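Local atomic coordinates of lasso peptide isopeptidase AtxE2 (Asticcacaulis excentricus, PDB entry 5TXE), a protein that hydrolyses the isopeptide bond of the lasso peptides astexin-2 and astexin-3, recognising their threaded shape and converting them to linear peptides. Residues 607-612 / 635-640; 545-550 / 603-608; 448-453 / 648-653; 80-85 / 641-646; 119-124 / 220-225. The protein carries 1 engineered substitution. One frame throughout, in Å; residues are numbered along the deposited sequence.

Contact 1. Residues 607-612 / 635-640; sequences ADEEYL and NEHHVK
The acid and the histidine of the probable charge relay, Glu610 and His638, meet in this contact, the former on the short, weakly bonded helix 608-611 after strand 602-607, the latter in the loop ahead of helix 643-662. Glu610 holds CG anti to its carbonyl carbon and runs extended, which brings OE2 to the edge of the imidazole, 2.8 Å from His638 ND1. The N-H meets the syn lone pair of OE2 almost in the ring plane, while the carboxylate stands at 82° to the ring. This bond fixes the ring's rotation and would probably make NE2 more basic; NE2 itself is bonded to the backbone of the bound peptide, close to Ala527, the engineered replacement of the nucleophile. The order nucleophile, acid, histidine is that of the alpha/beta-hydrolase fold, with glutamate as the acid.

A second histidine-carboxylate hydrogen bond lies one residue earlier on both segments: His637 ND1 donates to Glu609 OE1 at 2.8 Å, here from above the carboxylate plane. Glu609 OE1 also receives a water at 2.5 Å, which in turn accepts from His638 N. Asp608, with CG in the crowded position between N and the carbonyl carbon (chi1 55°), grips successive amides, OD1 taking Glu636 N at 3.1 Å in a nearly straight bond and OD2 taking Asn635 N at 2.8 Å. An alanine here would lose both bonds and would probably loosen the start of the histidine loop. Beside this clamp, Ala607 CB packs 3.6 Å from Glu636 CB.

Contact 2. Residues 545-550 / 603-608; sequences AAVTSS and LIQSAD
Strands 545-548 and 603-607 run alongside each other in the same direction, 11° from parallel, and are most firmly bonded from Ala546 to Gln605. Three backbone bonds hold them: Leu603 N to Ala546 O at 3.0 Å, Thr548 N to Leu603 O at 2.9 Å, and Gln605 N to Thr548 O at 3.0 Å. The last two run nearly along the C=O axis, whereas Leu603 N approaches from above the carbonyl plane. On one face Val547 and Leu603 point the same way, CG2 of the valine 4.1 Å from CB of the leucine, and both pack against Trp656 of helix 643-662. The other face pairs Thr548 CG2 with Ile604 CG1 at 3.7 Å, and there Thr548 packs against helix 528-539. These are neighbouring parallel strands in the central sheet of the alpha/beta-hydrolase domain.

Past Thr548 the backbones stay close and buried, but the direct N-H...O bonds end. A water takes their place, lying 2.7 Å from Ser549 O and accepting from Ala607 N at 3.0 Å. The departing chain is tied back by Thr548 OG1, anti to its own N, which donates to Ser550 O at 2.9 Å in the carbonyl plane, on a lone pair.

Contact 3. Residues 448-453 / 648-653; sequences TGDENP and AVYNRT
The loop 448-453 is irregular, with Gly449 and Asp450 both at positive phi, and it comes closest to helix 643-662 where the CA atoms of Pro453 and Tyr650 lie 5.8 Å apart. Tyr650 makes the largest contribution. With CG anti to its carbonyl carbon (chi1 -75°), its ring reaches along the loop until OH donates to Asp450 OD1 at 2.5 Å, a very short bond to the syn lone pair. Carboxylate and ring planes are 41° apart, and a water completes the link by donating both to Asp450 OD2 and to Tyr650 OH; OD2 also forms a salt bridge with Arg646. Pro453 lies over one face of the ring in a CH-pi contact, its CB 3.9 Å from the centroid, while Glu451 O sits at the ring edge. Val649 and Thr653, one turn apart on the helix, meet Glu451 and Asn452. Val649 CG1 touches Glu451 O at 3.4 Å, and the carboxylate of Glu451, bent at chi2, lies beside the same methyl while forming a salt bridge with Lys640. A second water joins loop to helix: it donates to Glu451 O at 2.7 Å and to Asn452 OD1 at 2.7 Å, and accepts from Thr653 OG1 at 2.7 Å, so that each of its two protons has an acceptor. Pro453 is the N-cap residue of helix 454-459, and Thr448 OG1 bonds to Tyr438 N. The loop after strand 431-436 carries Tyr438, which stabilises the alkoxide intermediate, and continues to 448-453; a tyrosine in this role is found in the prolyl oligopeptidase family.

Contact 4. Residues 80-85 / 641-646; sequences VTNLNV and WQPAHR
A G1 beta bulge, formed where Asn82 and Leu83 both face Asp78, lies in the hairpin of strands 69-78 and 83-92 where this meets the first turn of helix 643-662. The hairpin is consistent with a blade of the beta-propeller that covers the catalytic domain in the prolyl oligopeptidase family, so the contact probably joins the two domains.

Hydrogen bonding centres on the amide of Asn82, whose CG is anti to the backbone N (chi1 -169°). Its OD1 accepts from Ala644 N at 2.8 Å, the N-H lying above the carbonyl plane; the helix start would probably polarise this oxygen further. Its ND2 donates to OE1 of Gln642, the N-cap residue, at 2.9 Å, in plane and on a lone pair, and the two amides are nearly coplanar. Asn84, whose OD1 is held by Arg75, makes a weak bond from ND2 to Trp641 O at 3.4 Å.

Water reinforces that weak link, accepting from Asn84 ND2 at 3.0 Å and donating to Trp641 O at 2.5 Å.

Van der Waals packing sets the Pro643 ring against the Asn84 amide, CG to ND2 3.8 Å, and against the backbone of Leu83, CG to C 3.9 Å. Within 641-646 itself, Gln642 CG sits over the centre of the Trp641 ring, 3.5 Å above its plane.

Contact 5. Residues 119-124 / 220-225; sequences ARNAPS and RPRVLE
Two irregular segments pass each other roughly antiparallel, the end-to-end directions of their touching parts 141° apart, with the CA atoms of Ala119 and Glu225 4.9 Å from each other. Ala119 N donates to Val223 O at 3.0 Å in an almost straight bond. The same carbonyl receives a water at 2.7 Å, and that water accepts from Arg120 N at 2.8 Å, so two donors grip Val223 O. Further along, Ser124 bonds by its backbone to Val639, next to His638 of the probable charge relay.

Arg222 makes the main side-chain contact. Its chain bends at chi2 and chi3, turning one face of the guanidinium to the backbone around Asn121 CA and Ala122 N. NH2 comes within 2.7 Å of Asn121 OD1, the amide and guanidinium planes 75° apart, while NH1 lies 3.8 Å from Ala122 CB. Tyr118 adds a cation-pi interaction to this group. The other end of the Asn121 amide, ND2, is bonded to the backbone of the bound lasso peptide, so Arg222 stands directly behind a substrate-contacting residue. An alanine in place of Arg222 would remove the guanidinium from beside Asn121 and Tyr118 and would probably leave that amide less firmly positioned. At the far end Glu225 OE2 lies 3.4 Å from Ala119 CA, with OE1 bonded to Ile227 N, and Val223 CG1 packs 3.9 Å from Ala119 CB.

Phe192 of helix 190-202 packs on both Ala119 and Val223, and Ala195 of that helix on Val223; one segment leads on towards strand 133-134 and the other towards strand 230-235.

From the N terminus, residues 80-85 open contact 4, which closes only at 641-646 and ties an early antiparallel hairpin to the start of helix 643-662. Contact 5 (119-124 with 220-225) is nested inside this long loop, closes first and joins the loops before strands 133-134 and 230-235. Contact 3 opens at 448-453 and closes at 648-653, tying the loop after strand 431-436 to helix 643-662, so contacts 3 and 4 cross. Within both lie contacts 2 and 1 in succession: the second segment of contact 2 ends on Ala607 and Asp608, where contact 1 begins. Contact 1 is the hub, touching all four others, with Lys640 reaching Gln605 of contact 2 and Glu636 reaching His645 of contact 4.

Contact 1. Residues 607-612 / 635-640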
# COMPACT_ATOMS: atom_id res chain seq x y z
N ALA A 607 1.71 -1.31 16.77
CA ALA A 607 2.31 0.01 16.98
C ALA A 607 1.78 0.62 18.26
O ALA A 607 0.62 0.36 18.61
CB ALA A 607 1.97 0.91 15.82
N ASP A 608 2.63 1.35 18.99
CA ASP A 608 2.16 2.10 20.12
C ASP A 608 1.01 3.00 19.74
O ASP A 608 0.09 3.23 20.51
CB ASP A 608 3.26 2.88 20.86
CG ASP A 608 4.06 3.84 19.97
OD1 ASP A 608 3.86 3.95 18.71
OD2 ASP A 608 4.94 4.50 20.57
N GLU A 609 1.05 3.52 18.56
CA GLU A 609 0.00 4.43 18.10
C GLU A 609 -1.36 3.72 17.89
O GLU A 609 -2.37 4.40 17.73
CB GLU A 609 0.50 5.08 16.83
CG GLU A 609 -0.38 6.12 16.22
CD GLU A 609 0.35 6.98 15.17
OE1 GLU A 609 0.18 6.71 13.95
OE2 GLU A 609 1.11 7.91 15.56
N GLU A 610 -1.43 2.39 17.99
CA GLU A 610 -2.72 1.70 17.90
C GLU A 610 -3.01 0.82 19.07
O GLU A 610 -4.12 0.29 19.14
CB GLU A 610 -2.78 0.83 16.63
CG GLU A 610 -2.70 1.65 15.35
CD GLU A 610 -2.91 0.81 14.09
OE1 GLU A 610 -2.31 -0.31 13.93
OE2 GLU A 610 -3.65 1.30 13.21
N TYR A 611 -2.06 0.65 19.99
CA TYR A 611 -2.28 -0.35 21.02
C TYR A 611 -3.42 -0.09 21.97
O TYR A 611 -3.95 -1.05 22.52
CB TYR A 611 -1.01 -0.66 21.82
CG TYR A 611 -0.82 0.07 23.13
CD1 TYR A 611 -0.54 1.41 23.16
CD2 TYR A 611 -0.85 -0.61 24.31
CE1 TYR A 611 -0.38 2.08 24.38
CE2 TYR A 611 -0.65 0.03 25.52
CZ TYR A 611 -0.43 1.38 25.55
OH TYR A 611 -0.26 2.01 26.76
N LEU A 612 -3.77 1.18 22.22
CA LEU A 612 -4.75 1.48 23.20
C LEU A 612 -6.08 0.79 22.88
O LEU A 612 -6.77 0.31 23.78
CB LEU A 612 -5.01 2.97 23.30
CG LEU A 612 -3.87 3.79 23.95
CD1 LEU A 612 -4.19 5.27 23.92
CD2 LEU A 612 -3.67 3.32 25.36
N ASN A 635 7.10 4.41 18.79
CA ASN A 635 7.17 5.35 17.69
C ASN A 635 6.89 4.66 16.30
O ASN A 635 7.66 4.81 15.35
CB ASN A 635 8.54 6.03 17.68
CG ASN A 635 8.58 7.19 16.70
OD1 ASN A 635 7.55 7.73 16.36
ND2 ASN A 635 9.74 7.52 16.18
N GLU A 636 5.76 3.95 16.22
CA GLU A 636 5.40 3.25 15.04
C GLU A 636 4.01 3.68 14.59
O GLU A 636 3.34 4.41 15.27
CB GLU A 636 5.39 1.77 15.26
CG GLU A 636 6.75 1.12 15.13
CD GLU A 636 7.27 1.17 13.70
OE1 GLU A 636 6.55 1.67 12.82
OE2 GLU A 636 8.44 0.73 13.48
N HIS A 637 3.62 3.21 13.41
CA HIS A 637 2.37 3.62 12.80
C HIS A 637 1.64 2.36 12.32
O HIS A 637 2.13 1.23 12.41
CB HIS A 637 2.65 4.58 11.64
CG HIS A 637 3.34 5.81 12.06
ND1 HIS A 637 2.70 6.78 12.80
CD2 HIS A 637 4.63 6.18 11.98
CE1 HIS A 637 3.57 7.73 13.10
NE2 HIS A 637 4.76 7.36 12.65
N HIS A 638 0.44 2.60 11.85
CA HIS A 638 -0.48 1.61 11.30
C HIS A 638 0.23 0.64 10.38
O HIS A 638 0.04 -0.56 10.52
CB HIS A 638 -1.55 2.44 10.56
CG HIS A 638 -2.56 1.65 9.83
ND1 HIS A 638 -3.51 0.90 10.47
CD2 HIS A 638 -2.83 1.54 8.50
CE1 HIS A 638 -4.30 0.32 9.57
NE2 HIS A 638 -3.89 0.69 8.37
N VAL A 639 1.10 1.14 9.52
CA VAL A 639 2.11 0.34 8.81
C VAL A 639 3.50 0.69 9.41
O VAL A 639 3.81 1.88 9.60
CB VAL A 639 2.06 0.70 7.33
CG1 VAL A 639 3.26 0.15 6.58
CG2 VAL A 639 0.76 0.18 6.72
N LYS A 640 4.33 -0.31 9.69
CA LYS A 640 5.56 -0.08 10.44
C LYS A 640 6.65 0.37 9.51
O LYS A 640 6.63 0.01 8.38
CB LYS A 640 5.99 -1.29 11.25
CG LYS A 640 5.00 -1.65 12.33
CD LYS A 640 5.40 -2.93 13.03
CE LYS A 640 4.43 -3.30 14.14
NZ LYS A 640 3.15 -3.87 13.62
O HOH W 1 -0.78 5.43 12.04
O HOH W 2 -2.01 -1.93 11.84

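Contact 2. Residues 545-550 / 603-608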
# COMPACT_ATOMS: atom_id res chain seq x y z
N ALA A 545 -4.21 -20.89 14.72
CA ALA A 545 -3.34 -19.81 15.27
C ALA A 545 -3.47 -18.56 14.42
O ALA A 545 -3.84 -18.67 13.23
CB ALA A 545 -1.91 -20.26 15.35
N ALA A 546 -3.28 -17.40 15.03
CA ALA A 546 -3.40 -16.16 14.31
C ALA A 546 -2.43 -15.10 14.79
O ALA A 546 -1.95 -15.16 15.94
CB ALA A 546 -4.82 -15.66 14.37
N VAL A 547 -2.11 -14.17 13.88
CA VAL A 547 -1.35 -13.01 14.15
C VAL A 547 -2.07 -11.84 13.52
O VAL A 547 -2.60 -11.96 12.43
CB VAL A 547 0.04 -13.11 13.55
CG1 VAL A 547 0.82 -11.82 13.82
CG2 VAL A 547 0.79 -14.28 14.18
N THR A 548 -2.15 -10.72 14.24
CA THR A 548 -2.72 -9.48 13.71
C THR A 548 -1.82 -8.30 14.10
O THR A 548 -1.14 -8.36 15.11
CB THR A 548 -4.17 -9.29 14.18
OG1 THR A 548 -4.68 -8.12 13.61
CG2 THR A 548 -4.29 -9.06 15.69
N SER A 549 -1.81 -7.24 13.32
CA SER A 549 -1.02 -6.06 13.65
C SER A 549 -1.80 -5.05 14.49
O SER A 549 -1.22 -4.14 15.06
CB SER A 549 -0.62 -5.35 12.39
OG SER A 549 -1.78 -4.76 11.83
N SER A 550 -3.10 -5.23 14.58
CA SER A 550 -3.91 -4.36 15.38
C SER A 550 -5.15 -5.07 15.94
O SER A 550 -5.54 -6.14 15.49
CB SER A 550 -4.38 -3.16 14.57
OG SER A 550 -5.20 -3.58 13.49
N LEU A 603 -1.53 -13.67 18.50
CA LEU A 603 -0.46 -12.74 18.72
C LEU A 603 -0.79 -11.41 18.08
O LEU A 603 -1.09 -11.38 16.89
CB LEU A 603 0.81 -13.28 18.14
CG LEU A 603 2.01 -12.34 18.20
CD1 LEU A 603 2.47 -12.13 19.61
CD2 LEU A 603 3.15 -12.97 17.44
N ILE A 604 -0.70 -10.32 18.86
CA ILE A 604 -0.91 -8.96 18.31
C ILE A 604 0.41 -8.19 18.35
O ILE A 604 1.00 -8.00 19.43
CB ILE A 604 -1.98 -8.20 19.13
CG1 ILE A 604 -3.28 -9.02 19.25
CG2 ILE A 604 -2.32 -6.87 18.53
CD1 ILE A 604 -4.14 -8.62 20.44
N GLN A 605 0.85 -7.70 17.21
CA GLN A 605 2.13 -7.02 17.12
C GLN A 605 1.80 -5.61 16.74
O GLN A 605 1.72 -5.27 15.54
CB GLN A 605 3.02 -7.70 16.11
CG GLN A 605 3.45 -9.09 16.57
CD GLN A 605 4.81 -9.51 16.07
OE1 GLN A 605 5.85 -9.07 16.62
NE2 GLN A 605 4.84 -10.44 15.11
N SER A 606 1.53 -4.78 17.75
CA SER A 606 0.94 -3.47 17.51
C SER A 606 1.93 -2.32 17.59
O SER A 606 2.84 -2.33 18.40
CB SER A 606 -0.16 -3.24 18.57
OG SER A 606 -0.86 -2.04 18.36
N ALA A 607 1.71 -1.31 16.77
CA ALA A 607 2.31 0.01 16.98
C ALA A 607 1.78 0.62 18.26
O ALA A 607 0.62 0.36 18.61
CB ALA A 607 1.97 0.91 15.82
N ASP A 608 2.63 1.35 18.99
CA ASP A 608 2.16 2.10 20.12
C ASP A 608 1.01 3.00 19.74
O ASP A 608 0.09 3.23 20.51
CB ASP A 608 3.26 2.88 20.86
CG ASP A 608 4.06 3.84 19.97
OD1 ASP A 608 3.86 3.95 18.71
OD2 ASP A 608 4.94 4.50 20.57
O HOH W 3 -0.34 -1.65 14.67

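Contact 3. Residues 448-453 / 648-653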
# COMPACT_ATOMS: atom_id res chain seq x y z
N THR A 448 -0.08 -7.21 2.87
CA THR A 448 -0.41 -5.81 3.02
C THR A 448 0.30 -5.28 4.23
O THR A 448 0.27 -5.88 5.31
CB THR A 448 -1.92 -5.62 3.18
OG1 THR A 448 -2.55 -6.18 2.03
CG2 THR A 448 -2.25 -4.17 3.25
N GLY A 449 0.94 -4.14 4.05
CA GLY A 449 1.71 -3.52 5.15
C GLY A 449 3.06 -4.12 5.43
O GLY A 449 3.76 -3.67 6.32
N ASP A 450 3.45 -5.10 4.66
CA ASP A 450 4.73 -5.77 4.80
C ASP A 450 5.01 -6.26 6.24
O ASP A 450 5.97 -5.84 6.89
CB ASP A 450 5.89 -4.88 4.27
CG ASP A 450 7.24 -5.67 4.19
OD1 ASP A 450 7.21 -6.88 4.55
OD2 ASP A 450 8.29 -5.06 3.84
N GLU A 451 4.14 -7.15 6.72
CA GLU A 451 4.17 -7.61 8.10
C GLU A 451 4.42 -9.11 8.22
O GLU A 451 4.80 -9.60 9.28
CB GLU A 451 2.77 -7.48 8.71
CG GLU A 451 2.38 -6.32 9.53
CD GLU A 451 3.26 -5.98 10.75
OE1 GLU A 451 2.88 -6.23 11.98
OE2 GLU A 451 4.26 -5.31 10.41
N ASN A 452 4.05 -9.87 7.19
CA ASN A 452 4.03 -11.32 7.31
C ASN A 452 4.83 -11.93 6.20
O ASN A 452 4.39 -11.91 5.06
CB ASN A 452 2.60 -11.82 7.30
CG ASN A 452 1.82 -11.37 8.55
OD1 ASN A 452 1.97 -11.95 9.60
ND2 ASN A 452 1.04 -10.28 8.41
N PRO A 453 6.00 -12.48 6.52
CA PRO A 453 7.05 -12.72 5.51
C PRO A 453 6.85 -14.03 4.68
O PRO A 453 7.04 -15.15 5.18
CB PRO A 453 8.30 -12.80 6.36
CG PRO A 453 7.84 -13.36 7.62
CD PRO A 453 6.45 -12.86 7.86
N ALA A 648 11.94 -7.91 13.53
CA ALA A 648 11.52 -8.54 14.76
C ALA A 648 10.09 -9.05 14.62
O ALA A 648 9.78 -10.11 15.08
CB ALA A 648 11.60 -7.53 15.87
N VAL A 649 9.25 -8.33 13.91
CA VAL A 649 7.91 -8.80 13.60
C VAL A 649 7.95 -10.11 12.75
O VAL A 649 7.32 -11.10 13.09
CB VAL A 649 7.14 -7.72 12.86
CG1 VAL A 649 5.81 -8.27 12.29
CG2 VAL A 649 6.81 -6.61 13.83
N TYR A 650 8.71 -10.07 11.65
CA TYR A 650 8.94 -11.25 10.81
C TYR A 650 9.34 -12.44 11.65
O TYR A 650 8.74 -13.52 11.54
CB TYR A 650 10.08 -11.02 9.83
CG TYR A 650 9.82 -10.15 8.62
CD1 TYR A 650 8.56 -9.64 8.28
CD2 TYR A 650 10.88 -9.85 7.76
CE1 TYR A 650 8.38 -8.82 7.15
CE2 TYR A 650 10.69 -9.09 6.61
CZ TYR A 650 9.45 -8.59 6.30
OH TYR A 650 9.36 -7.90 5.14
N ASN A 651 10.34 -12.27 12.50
CA ASN A 651 10.89 -13.41 13.25
C ASN A 651 9.95 -13.94 14.30
O ASN A 651 9.86 -15.15 14.49
CB ASN A 651 12.18 -13.03 13.92
CG ASN A 651 13.34 -13.05 12.96
OD1 ASN A 651 13.41 -13.90 12.11
ND2 ASN A 651 14.25 -12.14 13.10
N ARG A 652 9.23 -13.06 15.00
CA ARG A 652 8.34 -13.54 15.99
C ARG A 652 7.11 -14.22 15.34
O ARG A 652 6.51 -15.13 15.92
CB ARG A 652 7.91 -12.38 16.89
CG ARG A 652 7.17 -12.86 18.14
CD ARG A 652 6.73 -11.66 18.99
NE ARG A 652 7.82 -11.09 19.79
CZ ARG A 652 8.43 -9.94 19.54
NH1 ARG A 652 8.14 -9.25 18.49
NH2 ARG A 652 9.38 -9.50 20.34
N THR A 653 6.68 -13.72 14.21
CA THR A 653 5.56 -14.31 13.57
C THR A 653 5.90 -15.72 13.05
O THR A 653 5.10 -16.63 13.19
CB THR A 653 5.08 -13.43 12.43
OG1 THR A 653 4.35 -12.36 13.00
CG2 THR A 653 4.16 -14.20 11.51
O HOH W 4 10.66 -6.12 3.43
O HOH W 5 3.33 -10.48 11.43

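Contact 4. Residues 80-85 / 641-646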
# COMPACT_ATOMS: atom_id res chain seq x y z
N VAL A 80 20.16 -3.52 11.43
CA VAL A 80 21.18 -3.41 12.48
C VAL A 80 21.29 -1.98 12.91
O VAL A 80 21.28 -1.69 14.11
CB VAL A 80 22.52 -3.97 12.00
CG1 VAL A 80 23.62 -3.75 13.05
CG2 VAL A 80 22.38 -5.47 11.73
N THR A 81 21.38 -1.06 11.96
CA THR A 81 21.42 0.36 12.31
C THR A 81 20.03 0.87 12.52
O THR A 81 19.85 1.96 13.05
CB THR A 81 21.99 1.26 11.18
OG1 THR A 81 21.21 1.02 9.97
CG2 THR A 81 23.44 0.96 10.95
N ASN A 82 19.03 0.09 12.11
CA ASN A 82 17.61 0.48 12.26
C ASN A 82 17.29 1.75 11.51
O ASN A 82 16.63 2.64 12.01
CB ASN A 82 17.14 0.58 13.72
CG ASN A 82 15.62 0.71 13.81
OD1 ASN A 82 14.91 0.16 12.98
ND2 ASN A 82 15.12 1.48 14.78
N LEU A 83 17.77 1.81 10.29
CA LEU A 83 17.61 2.96 9.41
C LEU A 83 17.47 2.53 7.98
O LEU A 83 18.14 1.60 7.52
CB LEU A 83 18.85 3.86 9.47
CG LEU A 83 19.01 4.77 10.69
CD1 LEU A 83 20.40 5.46 10.67
CD2 LEU A 83 17.92 5.83 10.82
N ASN A 84 16.52 3.16 7.30
CA ASN A 84 16.50 3.16 5.86
C ASN A 84 17.56 4.08 5.29
O ASN A 84 17.84 5.14 5.84
CB ASN A 84 15.13 3.63 5.38
CG ASN A 84 14.08 2.53 5.52
OD1 ASN A 84 14.04 1.61 4.72
ND2 ASN A 84 13.26 2.62 6.54
N VAL A 85 18.16 3.63 4.21
CA VAL A 85 19.10 4.43 3.45
C VAL A 85 18.46 4.77 2.09
O VAL A 85 18.05 3.86 1.38
CB VAL A 85 20.39 3.62 3.18
CG1 VAL A 85 21.38 4.46 2.38
CG2 VAL A 85 21.01 3.23 4.53
N TRP A 641 7.54 1.23 10.00
CA TRP A 641 8.53 1.86 9.14
C TRP A 641 9.96 1.56 9.58
O TRP A 641 10.90 1.70 8.77
CB TRP A 641 8.26 3.37 9.12
CG TRP A 641 8.50 4.08 10.38
CD1 TRP A 641 7.65 4.17 11.42
CD2 TRP A 641 9.66 4.92 10.72
NE1 TRP A 641 8.22 4.96 12.43
CE2 TRP A 641 9.45 5.41 12.01
CE3 TRP A 641 10.84 5.26 10.07
CZ2 TRP A 641 10.37 6.25 12.66
CZ3 TRP A 641 11.76 6.08 10.71
CH2 TRP A 641 11.51 6.57 12.00
N GLN A 642 10.18 1.14 10.84
CA GLN A 642 11.55 0.97 11.33
C GLN A 642 12.06 -0.43 11.04
O GLN A 642 11.42 -1.42 11.38
CB GLN A 642 11.66 1.27 12.83
CG GLN A 642 11.19 2.66 13.23
CD GLN A 642 11.45 2.97 14.70
OE1 GLN A 642 12.49 2.65 15.23
NE2 GLN A 642 10.50 3.56 15.34
N PRO A 643 13.17 -0.53 10.31
CA PRO A 643 13.63 -1.84 9.85
C PRO A 643 13.86 -2.86 10.95
O PRO A 643 13.56 -4.05 10.74
CB PRO A 643 14.94 -1.52 9.16
CG PRO A 643 14.74 -0.11 8.65
CD PRO A 643 14.00 0.56 9.77
N ALA A 644 14.39 -2.45 12.11
CA ALA A 644 14.61 -3.41 13.20
C ALA A 644 13.28 -3.97 13.66
O ALA A 644 13.15 -5.14 13.98
CB ALA A 644 15.35 -2.77 14.36
N HIS A 645 12.29 -3.10 13.68
CA HIS A 645 10.98 -3.55 14.10
C HIS A 645 10.41 -4.57 13.13
O HIS A 645 9.79 -5.57 13.56
CB HIS A 645 10.01 -2.40 14.19
CG HIS A 645 10.29 -1.46 15.30
ND1 HIS A 645 9.66 -0.24 15.41
CD2 HIS A 645 11.09 -1.58 16.38
CE1 HIS A 645 10.09 0.36 16.50
NE2 HIS A 645 11.00 -0.40 17.07
N ARG A 646 10.51 -4.28 11.85
CA ARG A 646 9.96 -5.19 10.83
C ARG A 646 10.61 -6.52 10.93
O ARG A 646 9.95 -7.55 10.91
CB ARG A 646 10.14 -4.61 9.45
CG ARG A 646 9.79 -5.56 8.28
CD ARG A 646 9.52 -4.80 6.97
NE ARG A 646 8.17 -4.22 7.00
CZ ARG A 646 7.88 -2.94 7.21
NH1 ARG A 646 8.83 -1.98 7.29
NH2 ARG A 646 6.60 -2.61 7.32
O HOH W 6 10.94 0.66 6.51

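Contact 5. Residues 119-124 / 220-225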
# COMPACT_ATOMS: atom_id res chain seq x y z
N ALA A 119 -6.40 18.76 8.86
CA ALA A 119 -5.39 19.20 7.90
C ALA A 119 -4.27 18.17 7.65
O ALA A 119 -3.67 18.12 6.57
CB ALA A 119 -4.79 20.53 8.34
N ARG A 120 -4.03 17.32 8.63
CA ARG A 120 -3.07 16.27 8.49
C ARG A 120 -3.45 15.05 9.33
O ARG A 120 -3.33 15.10 10.50
CB ARG A 120 -1.72 16.75 8.96
CG ARG A 120 -0.64 15.73 8.66
CD ARG A 120 0.73 16.34 8.72
NE ARG A 120 1.17 16.38 10.11
CZ ARG A 120 2.24 17.07 10.51
NH1 ARG A 120 2.95 17.80 9.63
NH2 ARG A 120 2.59 17.05 11.79
N ASN A 121 -3.90 13.97 8.71
CA ASN A 121 -4.34 12.81 9.45
C ASN A 121 -3.08 12.13 10.03
O ASN A 121 -1.98 12.43 9.62
CB ASN A 121 -5.11 11.88 8.49
CG ASN A 121 -5.95 10.81 9.21
OD1 ASN A 121 -6.37 10.99 10.36
ND2 ASN A 121 -6.18 9.67 8.52
N ALA A 122 -3.24 11.21 10.97
CA ALA A 122 -2.09 10.42 11.36
C ALA A 122 -1.48 9.71 10.12
O ALA A 122 -2.19 9.27 9.26
CB ALA A 122 -2.47 9.41 12.42
N PRO A 123 -0.15 9.64 10.03
CA PRO A 123 0.49 8.93 8.95
C PRO A 123 0.13 7.44 8.92
O PRO A 123 0.05 6.82 9.97
CB PRO A 123 1.96 9.05 9.25
CG PRO A 123 2.12 10.03 10.33
CD PRO A 123 0.80 10.19 11.01
N SER A 124 -0.14 6.89 7.74
CA SER A 124 -0.40 5.48 7.62
C SER A 124 0.89 4.76 8.02
O SER A 124 0.84 3.66 8.50
CB SER A 124 -0.79 5.15 6.19
OG SER A 124 0.38 5.29 5.37
N ARG A 220 -3.64 15.58 22.12
CA ARG A 220 -3.65 16.97 21.73
C ARG A 220 -4.68 17.20 20.65
O ARG A 220 -4.96 16.31 19.86
CB ARG A 220 -2.30 17.41 21.21
CG ARG A 220 -1.16 17.36 22.20
CD ARG A 220 0.17 17.83 21.53
NE ARG A 220 0.21 19.28 21.27
CZ ARG A 220 0.52 20.20 22.19
NH1 ARG A 220 0.83 19.86 23.44
NH2 ARG A 220 0.56 21.48 21.85
N PRO A 221 -5.25 18.41 20.59
CA PRO A 221 -6.15 18.71 19.51
C PRO A 221 -5.35 18.72 18.21
O PRO A 221 -4.20 19.13 18.23
CB PRO A 221 -6.64 20.11 19.81
CG PRO A 221 -6.24 20.40 21.20
CD PRO A 221 -5.04 19.57 21.45
N ARG A 222 -5.97 18.27 17.11
CA ARG A 222 -5.39 18.37 15.78
C ARG A 222 -5.85 19.67 15.12
O ARG A 222 -6.89 20.25 15.49
CB ARG A 222 -5.87 17.19 14.94
CG ARG A 222 -5.58 15.90 15.64
CD ARG A 222 -4.93 14.67 14.98
NE ARG A 222 -5.77 13.94 14.03
CZ ARG A 222 -5.68 12.63 13.71
NH1 ARG A 222 -4.87 11.75 14.31
NH2 ARG A 222 -6.49 12.18 12.75
N VAL A 223 -5.10 20.09 14.12
CA VAL A 223 -5.44 21.23 13.33
C VAL A 223 -6.54 20.82 12.37
O VAL A 223 -6.40 19.84 11.62
CB VAL A 223 -4.23 21.67 12.48
CG1 VAL A 223 -4.62 22.77 11.51
CG2 VAL A 223 -3.04 22.10 13.38
N LEU A 224 -7.60 21.61 12.34
CA LEU A 224 -8.73 21.42 11.40
C LEU A 224 -8.50 22.16 10.09
O LEU A 224 -7.98 23.27 10.07
CB LEU A 224 -10.01 21.98 12.02
CG LEU A 224 -10.36 21.33 13.37
CD1 LEU A 224 -11.55 22.05 14.04
CD2 LEU A 224 -10.65 19.84 13.20
N GLU A 225 -8.95 21.57 8.99
CA GLU A 225 -9.19 22.33 7.76
C GLU A 225 -10.15 23.50 8.04
O GLU A 225 -10.96 23.39 8.94
CB GLU A 225 -9.78 21.38 6.73
CG GLU A 225 -8.77 20.41 6.14
CD GLU A 225 -7.68 21.15 5.36
OE1 GLU A 225 -7.83 22.36 5.04
OE2 GLU A 225 -6.66 20.51 5.03
O HOH W 7 -4.44 17.96 11.35